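Local coordinates for protein agarase (Pseudoalteromonas fuliginea, PDB 6XJ9) that probably hydrolyses agarose or agarose-derived oligosaccharides, as a glycoside hydrolase (agarase) of family GH50 from a marine bacterium, at residues A[357-368]-A[388-397]; A[379-387]-A[724-732]. One frame throughout, in Å; residues are numbered along the deposited sequence.

In the fold
Running from the N terminus, the chain passes through strands 315-320 and 354-355, enters segment 357-368 with its short helix, makes strand 378-381, turns through 382-391 and returns as strand 392-395. Contact 1 closes this local loop, bringing 388-397 back against 357-368. Contact 2 starts inside that loop, at 379-387, and closes only with 724-732, in the loop between strand 709-714 and helix 745-763, so the two contacts cross along the chain. They meet through strands 378-381 and 392-395, neighbours in a four-stranded antiparallel sheet, where Thr-394 O probably accepts from Gly-379 N. Contact 2 thus ties this sheet to the loop that follows strand 709-714.

Contact 1: A[357-368]-A[388-397]; sequences SQVRKNLFEWLP and PLEHGETYSF
Tyr-395 packs against the Leu-367–Pro-368 end of segment 357-368. Its CB lies 4.1 Å from Leu-367 CD2, and CG and CD2 stay beside the same methyl. Further out, CE1 and CZ meet the pyrrolidine of Pro-368, whose CD sits over one face, 3.9 Å from the ring centroid, as a CH-pi contact. At the tip, OH passes Pro-368 CG and Trp-366 CH2, and hydrogen-bonds to Leu-374 O in the chain beyond. A chi1 of -165°, which sets CG anti to the backbone N, carries the ring out from strand 392-395 to this proline. Were this tyrosine an alanine, Pro-368 would probably lose its aromatic face, Leu-374 O this hydroxyl partner, and a gap would be likely beside Leu-367.

Strand 392-395 is an inner strand of a four-stranded antiparallel sheet, between 315-320 and 378-381. Just past it, Phe-364 CE1 lies at the Phe-397 edge, 3.6 Å from Phe-397 CE2; the two rings are set obliquely, planes at 32°. Phe-397 CZ touches Leu-367 CD2 at 3.7 Å, while Trp-366 O lies in the ring plane at the CE1 edge.

At the other end, Pro-388 CG reaches Ser-357 OG at 3.7 Å and also packs on Arg-360 CG. Leu-389 brings CD2 to 3.9 Å from Ser-357 CB. Ser-357 is the N-cap of helix 358-361, its OG accepting from Arg-360 N at 3.1 Å (163°). Past Pro-388, the Arg-360 guanidinium takes Leu-363 CD1 over one face; NH2 donates to Leu-316 O.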
loop_
_atom_site.group_PDB
_atom_site.type_symbol
_atom_site.label_atom_id
_atom_site.label_comp_id
_atom_site.label_asym_id
_atom_site.label_seq_id
_atom_site.Cartn_x
_atom_site.Cartn_y
_atom_site.Cartn_z
ATOM N N SER A 357 17.664 -31.972 -17.513
ATOM C CA SER A 357 16.872 -30.985 -18.237
ATOM C C SER A 357 17.683 -29.718 -18.488
ATOM O O SER A 357 17.952 -28.952 -17.556
ATOM C CB SER A 357 15.590 -30.653 -17.524
ATOM O OG SER A 357 14.967 -29.535 -18.145
ATOM N N GLN A 358 18.030 -29.501 -19.764
ATOM C CA GLN A 358 18.755 -28.313 -20.189
ATOM C C GLN A 358 17.916 -27.070 -19.903
ATOM O O GLN A 358 18.456 -26.035 -19.504
ATOM C CB GLN A 358 19.141 -28.398 -21.671
ATOM C CG GLN A 358 20.438 -29.154 -21.921
ATOM C CD GLN A 358 21.648 -28.462 -21.337
ATOM O OE1 GLN A 358 21.645 -27.262 -21.070
ATOM N NE2 GLN A 358 22.704 -29.226 -21.119
ATOM N N VAL A 359 16.597 -27.192 -20.102
ATOM C CA VAL A 359 15.681 -26.077 -19.912
ATOM C C VAL A 359 15.710 -25.649 -18.448
ATOM O O VAL A 359 15.766 -24.452 -18.170
ATOM C CB VAL A 359 14.254 -26.389 -20.412
ATOM C CG1 VAL A 359 13.250 -25.329 -19.994
ATOM C CG2 VAL A 359 14.225 -26.552 -21.926
ATOM N N ARG A 360 15.693 -26.621 -17.527
ATOM C CA ARG A 360 15.756 -26.308 -16.102
ATOM C C ARG A 360 17.107 -25.686 -15.748
ATOM O O ARG A 360 17.157 -24.676 -15.053
ATOM C CB ARG A 360 15.469 -27.523 -15.215
ATOM C CG ARG A 360 14.054 -28.079 -15.317
ATOM C CD ARG A 360 12.955 -27.152 -14.820
ATOM N NE ARG A 360 13.118 -26.768 -13.423
ATOM C CZ ARG A 360 12.258 -26.015 -12.734
ATOM N NH1 ARG A 360 11.134 -25.585 -13.291
ATOM N NH2 ARG A 360 12.514 -25.722 -11.474
ATOM N N LYS A 361 18.201 -26.293 -16.214
ATOM C CA LYS A 361 19.528 -25.795 -15.875
ATOM C C LYS A 361 19.612 -24.302 -16.192
ATOM O O LYS A 361 20.080 -23.523 -15.365
ATOM C CB LYS A 361 20.631 -26.610 -16.563
ATOM C CG LYS A 361 22.054 -26.097 -16.352
ATOM C CD LYS A 361 23.081 -26.792 -17.235
ATOM C CE LYS A 361 24.417 -26.077 -17.302
ATOM N NZ LYS A 361 24.271 -24.648 -17.679
ATOM N N ASN A 362 19.087 -23.905 -17.360
ATOM C CA ASN A 362 19.339 -22.577 -17.909
ATOM C C ASN A 362 18.467 -21.493 -17.269
ATOM O O ASN A 362 18.674 -20.305 -17.530
ATOM C CB ASN A 362 19.274 -22.579 -19.438
ATOM C CG ASN A 362 20.486 -23.255 -20.045
ATOM O OD1 ASN A 362 21.618 -22.986 -19.643
ATOM N ND2 ASN A 362 20.260 -24.133 -21.012
ATOM N N LEU A 363 17.513 -21.898 -16.419
ATOM C CA LEU A 363 16.700 -20.944 -15.673
ATOM C C LEU A 363 17.578 -20.083 -14.769
ATOM O O LEU A 363 17.249 -18.929 -14.529
ATOM C CB LEU A 363 15.678 -21.687 -14.804
ATOM C CG LEU A 363 14.626 -22.537 -15.517
ATOM C CD1 LEU A 363 13.962 -23.469 -14.510
ATOM C CD2 LEU A 363 13.580 -21.675 -16.218
ATOM N N PHE A 364 18.675 -20.661 -14.258
ATOM C CA PHE A 364 19.398 -20.144 -13.104
ATOM C C PHE A 364 20.679 -19.411 -13.509
ATOM O O PHE A 364 21.526 -19.981 -14.211
ATOM C CB PHE A 364 19.695 -21.302 -12.143
ATOM C CG PHE A 364 18.464 -22.047 -11.683
ATOM C CD1 PHE A 364 17.555 -21.450 -10.817
ATOM C CD2 PHE A 364 18.201 -23.336 -12.127
ATOM C CE1 PHE A 364 16.416 -22.127 -10.402
ATOM C CE2 PHE A 364 17.065 -24.019 -11.710
ATOM C CZ PHE A 364 16.171 -23.410 -10.854
ATOM N N GLU A 365 20.826 -18.160 -13.034
ATOM C CA GLU A 365 22.070 -17.402 -13.173
ATOM C C GLU A 365 23.200 -18.062 -12.381
ATOM O O GLU A 365 24.351 -17.998 -12.802
ATOM C CB GLU A 365 21.938 -15.951 -12.700
ATOM C CG GLU A 365 21.381 -15.009 -13.754
ATOM C CD GLU A 365 21.271 -13.534 -13.403
ATOM O OE1 GLU A 365 21.337 -13.173 -12.201
ATOM O OE2 GLU A 365 21.084 -12.738 -14.340
ATOM N N TRP A 366 22.863 -18.689 -11.240
ATOM C CA TRP A 366 23.847 -19.203 -10.294
ATOM C C TRP A 366 23.248 -20.354 -9.491
ATOM O O TRP A 366 22.149 -20.242 -8.957
ATOM C CB TRP A 366 24.338 -18.078 -9.361
ATOM C CG TRP A 366 25.126 -18.514 -8.159
ATOM C CD1 TRP A 366 26.487 -18.615 -8.062
ATOM C CD2 TRP A 366 24.611 -18.879 -6.860
ATOM N NE1 TRP A 366 26.852 -19.023 -6.805
ATOM C CE2 TRP A 366 25.724 -19.200 -6.047
ATOM C CE3 TRP A 366 23.327 -18.986 -6.307
ATOM C CZ2 TRP A 366 25.585 -19.606 -4.717
ATOM C CZ3 TRP A 366 23.190 -19.388 -4.993
ATOM C CH2 TRP A 366 24.307 -19.691 -4.209
ATOM N N LEU A 367 23.989 -21.459 -9.431
ATOM C CA LEU A 367 23.834 -22.477 -8.409
ATOM C C LEU A 367 25.206 -22.647 -7.772
ATOM O O LEU A 367 26.211 -22.449 -8.448
ATOM C CB LEU A 367 23.385 -23.781 -9.075
ATOM C CG LEU A 367 21.949 -23.813 -9.594
ATOM C CD1 LEU A 367 21.656 -25.156 -10.252
ATOM C CD2 LEU A 367 20.963 -23.539 -8.465
ATOM N N PRO A 368 25.319 -22.994 -6.469
ATOM C CA PRO A 368 26.636 -23.188 -5.866
ATOM C C PRO A 368 27.154 -24.564 -6.268
ATOM O O PRO A 368 26.443 -25.331 -6.917
ATOM C CB PRO A 368 26.317 -23.164 -4.368
ATOM C CG PRO A 368 24.925 -23.766 -4.295
ATOM C CD PRO A 368 24.217 -23.235 -5.523
ATOM N N PRO A 388 9.390 -31.305 -16.934
ATOM C CA PRO A 388 10.260 -32.208 -17.695
ATOM C C PRO A 388 10.922 -33.355 -16.923
ATOM O O PRO A 388 11.473 -34.261 -17.545
ATOM C CB PRO A 388 11.316 -31.257 -18.292
ATOM C CG PRO A 388 11.346 -30.078 -17.336
ATOM C CD PRO A 388 9.914 -29.930 -16.862
ATOM N N LEU A 389 10.860 -33.334 -15.583
ATOM C CA LEU A 389 11.551 -34.341 -14.785
ATOM C C LEU A 389 10.573 -35.096 -13.889
ATOM O O LEU A 389 9.644 -34.505 -13.348
ATOM C CB LEU A 389 12.634 -33.662 -13.938
ATOM C CG LEU A 389 13.680 -32.877 -14.727
ATOM C CD1 LEU A 389 14.551 -32.072 -13.783
ATOM C CD2 LEU A 389 14.530 -33.816 -15.575
ATOM N N GLU A 390 10.822 -36.396 -13.701
ATOM C CA GLU A 390 10.011 -37.206 -12.803
ATOM C C GLU A 390 10.670 -37.272 -11.426
ATOM O O GLU A 390 10.064 -37.702 -10.447
ATOM C CB GLU A 390 9.757 -38.590 -13.397
ATOM C CG GLU A 390 9.091 -38.533 -14.766
ATOM C CD GLU A 390 8.655 -39.883 -15.307
ATOM O OE1 GLU A 390 9.518 -40.773 -15.450
ATOM O OE2 GLU A 390 7.449 -40.044 -15.577
ATOM N N HIS A 391 11.928 -36.823 -11.377
ATOM C CA HIS A 391 12.743 -36.789 -10.179
ATOM C C HIS A 391 13.992 -35.973 -10.492
ATOM O O HIS A 391 14.346 -35.781 -11.656
ATOM C CB HIS A 391 13.110 -38.218 -9.735
ATOM C CG HIS A 391 13.397 -39.150 -10.869
ATOM N ND1 HIS A 391 14.532 -39.042 -11.654
ATOM C CD2 HIS A 391 12.706 -40.206 -11.357
ATOM C CE1 HIS A 391 14.526 -39.988 -12.576
ATOM N NE2 HIS A 391 13.411 -40.713 -12.417
ATOM N N GLY A 392 14.667 -35.498 -9.447
ATOM C CA GLY A 392 15.917 -34.801 -9.674
ATOM C C GLY A 392 16.348 -33.960 -8.483
ATOM O O GLY A 392 15.642 -33.848 -7.478
ATOM N N GLU A 393 17.534 -33.381 -8.647
ATOM C CA GLU A 393 18.153 -32.467 -7.711
ATOM C C GLU A 393 17.255 -31.254 -7.518
ATOM O O GLU A 393 16.611 -30.784 -8.459
ATOM C CB GLU A 393 19.502 -32.056 -8.299
ATOM C CG GLU A 393 20.216 -30.986 -7.509
ATOM C CD GLU A 393 21.539 -30.635 -8.156
ATOM O OE1 GLU A 393 22.510 -31.373 -7.922
ATOM O OE2 GLU A 393 21.575 -29.644 -8.919
ATOM N N THR A 394 17.220 -30.754 -6.277
ATOM C CA THR A 394 16.526 -29.508 -6.007
ATOM C C THR A 394 17.522 -28.541 -5.378
ATOM O O THR A 394 18.566 -28.965 -4.891
ATOM C CB THR A 394 15.295 -29.751 -5.123
ATOM O OG1 THR A 394 15.802 -30.111 -3.841
ATOM C CG2 THR A 394 14.396 -30.858 -5.643
ATOM N N TYR A 395 17.195 -27.249 -5.409
ATOM C CA TYR A 395 17.901 -26.268 -4.601
ATOM C C TYR A 395 16.872 -25.413 -3.870
ATOM O O TYR A 395 15.784 -25.213 -4.390
ATOM C CB TYR A 395 18.846 -25.412 -5.445
ATOM C CG TYR A 395 19.841 -24.655 -4.602
ATOM C CD1 TYR A 395 20.806 -25.318 -3.851
ATOM C CD2 TYR A 395 19.798 -23.278 -4.529
ATOM C CE1 TYR A 395 21.703 -24.626 -3.049
ATOM C CE2 TYR A 395 20.706 -22.566 -3.760
ATOM C CZ TYR A 395 21.656 -23.242 -3.016
ATOM O OH TYR A 395 22.518 -22.515 -2.254
ATOM N N SER A 396 17.230 -24.938 -2.669
ATOM C CA SER A 396 16.383 -24.028 -1.905
ATOM C C SER A 396 17.037 -22.651 -1.759
ATOM O O SER A 396 17.903 -22.459 -0.907
ATOM C CB SER A 396 16.037 -24.607 -0.563
ATOM O OG SER A 396 15.196 -23.706 0.147
ATOM N N PHE A 397 16.594 -21.680 -2.569
ATOM C CA PHE A 397 17.151 -20.339 -2.477
ATOM C C PHE A 397 16.721 -19.672 -1.169
ATOM O O PHE A 397 17.468 -18.860 -0.613
ATOM C CB PHE A 397 16.829 -19.505 -3.722
ATOM C CG PHE A 397 17.517 -19.951 -4.991
ATOM C CD1 PHE A 397 18.811 -19.540 -5.282
ATOM C CD2 PHE A 397 16.864 -20.774 -5.896
ATOM C CE1 PHE A 397 19.439 -19.963 -6.445
ATOM C CE2 PHE A 397 17.487 -21.192 -7.065
ATOM C CZ PHE A 397 18.773 -20.779 -7.342
#

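Contact 2: A[379-387]-A[724-732]; sequences GYRKSAHSG and GRAYDGENY
His-385 N donates to Tyr-727 O at 3.0 Å and 164°, the one direct hydrogen bond between the segments. A water adds a second polar link, donating to His-385 O and to Ala-726 O. Asp-728 CA also makes a C-H...O contact with His-385 O, at 3.4 Å.

Among the flat groups, the imidazole edge of His-385 meets the face of Tyr-727 in a T-shaped pair, planes at 85°, with NE2 3.6 Å from Tyr-727 CE2. Asp-728 CB lies over one imidazole face, 4.0 Å from the centroid. CG of His-385 stands between its backbone N and carbonyl carbon (chi1 74°), which brings the ring's CD2-NE2 edge to Tyr-727 and one face to Asp-728 CB, and ND1 shares a hydrogen bond with Ser-386 OG. Arg-381 lays its guanidinium over Tyr-727 CB, while its CD packs on Ala-726 CB at 3.7 Å.

These contacts set the chain just past edge strand 378-381 against residues 726-728 of the loop between strand 709-714 and helix 745-763. Asp-728 goes on to open an Asx turn, its OD1 accepting from Glu-730 N at 3.1 Å.

The same carboxylate belongs to a salt-bridge network within 724-732. Arg-725 grips it side-on, NE to Asp-728 OD1 and NH2 to Asp-728 OD2, each 2.8 Å. Arg-725 NE and Glu-730 N approach OD1 from opposite faces of the carboxylate. Glu-730 OE2 sits above the guanidinium plane, pairing through charge alone.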
loop_
_atom_site.group_PDB
_atom_site.type_symbol
_atom_site.label_atom_id
_atom_site.label_comp_id
_atom_site.label_asym_id
_atom_site.label_seq_id
_atom_site.Cartn_x
_atom_site.Cartn_y
_atom_site.Cartn_z
ATOM N N GLY A 379 19.092 -30.500 -2.492
ATOM C CA GLY A 379 18.305 -31.629 -2.022
ATOM C C GLY A 379 17.984 -32.559 -3.184
ATOM O O GLY A 379 18.653 -32.507 -4.212
ATOM N N TYR A 380 16.964 -33.401 -3.000
ATOM C CA TYR A 380 16.533 -34.325 -4.027
ATOM C C TYR A 380 15.046 -34.641 -3.867
ATOM O O TYR A 380 14.548 -34.772 -2.749
ATOM C CB TYR A 380 17.369 -35.608 -4.018
ATOM C CG TYR A 380 17.170 -36.413 -5.276
ATOM C CD1 TYR A 380 17.936 -36.171 -6.404
ATOM C CD2 TYR A 380 16.164 -37.366 -5.362
ATOM C CE1 TYR A 380 17.734 -36.878 -7.580
ATOM C CE2 TYR A 380 15.940 -38.075 -6.526
ATOM C CZ TYR A 380 16.728 -37.829 -7.640
ATOM O OH TYR A 380 16.515 -38.520 -8.789
ATOM N N ARG A 381 14.369 -34.784 -5.012
ATOM C CA ARG A 381 12.950 -35.097 -5.082
ATOM C C ARG A 381 12.754 -36.382 -5.878
ATOM O O ARG A 381 13.081 -36.426 -7.068
ATOM C CB ARG A 381 12.202 -33.977 -5.809
ATOM C CG ARG A 381 10.689 -34.133 -5.781
ATOM C CD ARG A 381 10.213 -33.250 -4.651
ATOM N NE ARG A 381 8.983 -33.667 -4.003
ATOM C CZ ARG A 381 8.379 -32.972 -3.043
ATOM N NH1 ARG A 381 8.889 -31.820 -2.636
ATOM N NH2 ARG A 381 7.268 -33.433 -2.501
ATOM N N LYS A 382 12.177 -37.396 -5.218
ATOM C CA LYS A 382 12.018 -38.720 -5.802
ATOM C C LYS A 382 10.840 -38.754 -6.776
ATOM O O LYS A 382 10.832 -39.559 -7.708
ATOM C CB LYS A 382 11.885 -39.787 -4.711
ATOM C CG LYS A 382 13.197 -40.418 -4.262
ATOM N N SER A 383 9.852 -37.877 -6.557
ATOM C CA SER A 383 8.622 -37.912 -7.327
ATOM C C SER A 383 8.178 -36.497 -7.694
ATOM O O SER A 383 7.748 -35.737 -6.835
ATOM C CB SER A 383 7.563 -38.663 -6.563
ATOM O OG SER A 383 6.360 -38.733 -7.306
ATOM N N ALA A 384 8.276 -36.147 -8.981
ATOM C CA ALA A 384 7.864 -34.825 -9.435
ATOM C C ALA A 384 6.908 -34.953 -10.620
ATOM O O ALA A 384 7.011 -35.895 -11.400
ATOM C CB ALA A 384 9.081 -33.996 -9.781
ATOM N N HIS A 385 5.985 -33.992 -10.759
ATOM C CA HIS A 385 5.088 -33.999 -11.907
ATOM C C HIS A 385 4.886 -32.594 -12.480
ATOM O O HIS A 385 5.383 -31.608 -11.936
ATOM C CB HIS A 385 3.804 -34.805 -11.620
ATOM C CG HIS A 385 2.816 -34.137 -10.723
ATOM N ND1 HIS A 385 1.830 -33.296 -11.207
ATOM C CD2 HIS A 385 2.638 -34.200 -9.384
ATOM C CE1 HIS A 385 1.095 -32.854 -10.206
ATOM N NE2 HIS A 385 1.571 -33.396 -9.075
ATOM N N SER A 386 4.187 -32.540 -13.620
ATOM C CA SER A 386 3.860 -31.332 -14.365
ATOM C C SER A 386 5.126 -30.575 -14.760
ATOM O O SER A 386 5.135 -29.348 -14.787
ATOM C CB SER A 386 2.890 -30.457 -13.621
ATOM O OG SER A 386 1.742 -31.206 -13.264
ATOM N N GLY A 387 6.179 -31.332 -15.086
ATOM C CA GLY A 387 7.430 -30.751 -15.535
ATOM C C GLY A 387 8.215 -31.721 -16.412
ATOM O O GLY A 387 7.784 -32.847 -16.643
ATOM N N GLY A 724 9.009 -22.748 -9.641
ATOM C CA GLY A 724 8.111 -23.838 -9.300
ATOM C C GLY A 724 8.613 -24.620 -8.093
ATOM O O GLY A 724 9.790 -24.949 -8.006
ATOM N N ARG A 725 7.712 -24.888 -7.144
ATOM C CA ARG A 725 8.017 -25.887 -6.136
ATOM C C ARG A 725 8.246 -27.227 -6.843
ATOM O O ARG A 725 7.577 -27.515 -7.831
ATOM C CB ARG A 725 6.941 -25.922 -5.049
ATOM C CG ARG A 725 5.654 -26.605 -5.473
ATOM C CD ARG A 725 4.644 -26.596 -4.354
ATOM N NE ARG A 725 3.471 -27.390 -4.689
ATOM C CZ ARG A 725 2.401 -27.480 -3.908
ATOM N NH1 ARG A 725 2.363 -26.822 -2.761
ATOM N NH2 ARG A 725 1.376 -28.220 -4.276
ATOM N N ALA A 726 9.210 -28.008 -6.332
ATOM C CA ALA A 726 9.692 -29.254 -6.915
ATOM C C ALA A 726 8.566 -30.240 -7.238
ATOM O O ALA A 726 8.594 -30.895 -8.281
ATOM C CB ALA A 726 10.710 -29.881 -5.988
ATOM N N TYR A 727 7.571 -30.338 -6.352
ATOM C CA TYR A 727 6.541 -31.364 -6.461
ATOM C C TYR A 727 5.738 -31.232 -7.755
ATOM O O TYR A 727 5.527 -32.231 -8.436
ATOM C CB TYR A 727 5.611 -31.349 -5.242
ATOM C CG TYR A 727 4.461 -32.323 -5.316
ATOM C CD1 TYR A 727 4.668 -33.687 -5.187
ATOM C CD2 TYR A 727 3.159 -31.884 -5.501
ATOM C CE1 TYR A 727 3.618 -34.590 -5.257
ATOM C CE2 TYR A 727 2.094 -32.771 -5.558
ATOM C CZ TYR A 727 2.328 -34.130 -5.446
ATOM O OH TYR A 727 1.294 -35.017 -5.516
ATOM N N ASP A 728 5.275 -30.014 -8.080
ATOM C CA ASP A 728 4.329 -29.863 -9.176
ATOM C C ASP A 728 4.486 -28.534 -9.913
ATOM O O ASP A 728 3.596 -28.170 -10.671
ATOM C CB ASP A 728 2.886 -29.955 -8.667
ATOM C CG ASP A 728 2.575 -28.953 -7.560
ATOM O OD1 ASP A 728 3.367 -28.007 -7.371
ATOM O OD2 ASP A 728 1.551 -29.123 -6.887
ATOM N N GLY A 729 5.551 -27.767 -9.634
ATOM C CA GLY A 729 5.812 -26.562 -10.414
ATOM C C GLY A 729 4.992 -25.332 -10.028
ATOM O O GLY A 729 5.124 -24.288 -10.663
ATOM N N GLU A 730 4.168 -25.442 -8.979
ATOM C CA GLU A 730 3.428 -24.313 -8.428
ATOM C C GLU A 730 4.414 -23.176 -8.123
ATOM O O GLU A 730 5.371 -23.375 -7.387
ATOM C CB GLU A 730 2.702 -24.794 -7.164
ATOM C CG GLU A 730 1.445 -24.028 -6.782
ATOM C CD GLU A 730 0.489 -24.777 -5.848
ATOM O OE1 GLU A 730 0.193 -24.250 -4.746
ATOM O OE2 GLU A 730 0.019 -25.884 -6.219
ATOM N N ASN A 731 4.152 -21.980 -8.661
ATOM C CA ASN A 731 5.112 -20.878 -8.603
ATOM C C ASN A 731 4.413 -19.566 -8.258
ATOM O O ASN A 731 4.708 -18.532 -8.859
ATOM C CB ASN A 731 5.984 -20.778 -9.869
ATOM C CG ASN A 731 5.224 -20.534 -11.159
ATOM O OD1 ASN A 731 4.028 -20.816 -11.249
ATOM N ND2 ASN A 731 5.912 -20.003 -12.170
ATOM N N TYR A 732 3.538 -19.607 -7.243
ATOM C CA TYR A 732 2.617 -18.519 -6.930
ATOM C C TYR A 732 3.182 -17.550 -5.896
ATOM O O TYR A 732 3.960 -17.944 -5.027
ATOM C CB TYR A 732 1.383 -19.051 -6.195
ATOM C CG TYR A 732 0.543 -20.089 -6.892
ATOM C CD1 TYR A 732 0.649 -20.317 -8.257
ATOM C CD2 TYR A 732 -0.434 -20.786 -6.190
ATOM C CE1 TYR A 732 -0.157 -21.244 -8.893
ATOM C CE2 TYR A 732 -1.249 -21.718 -6.818
ATOM C CZ TYR A 732 -1.112 -21.944 -8.178
ATOM O OH TYR A 732 -1.908 -22.856 -8.812
HETATM O O HOH W 1 7.790 -30.330 -10.951
#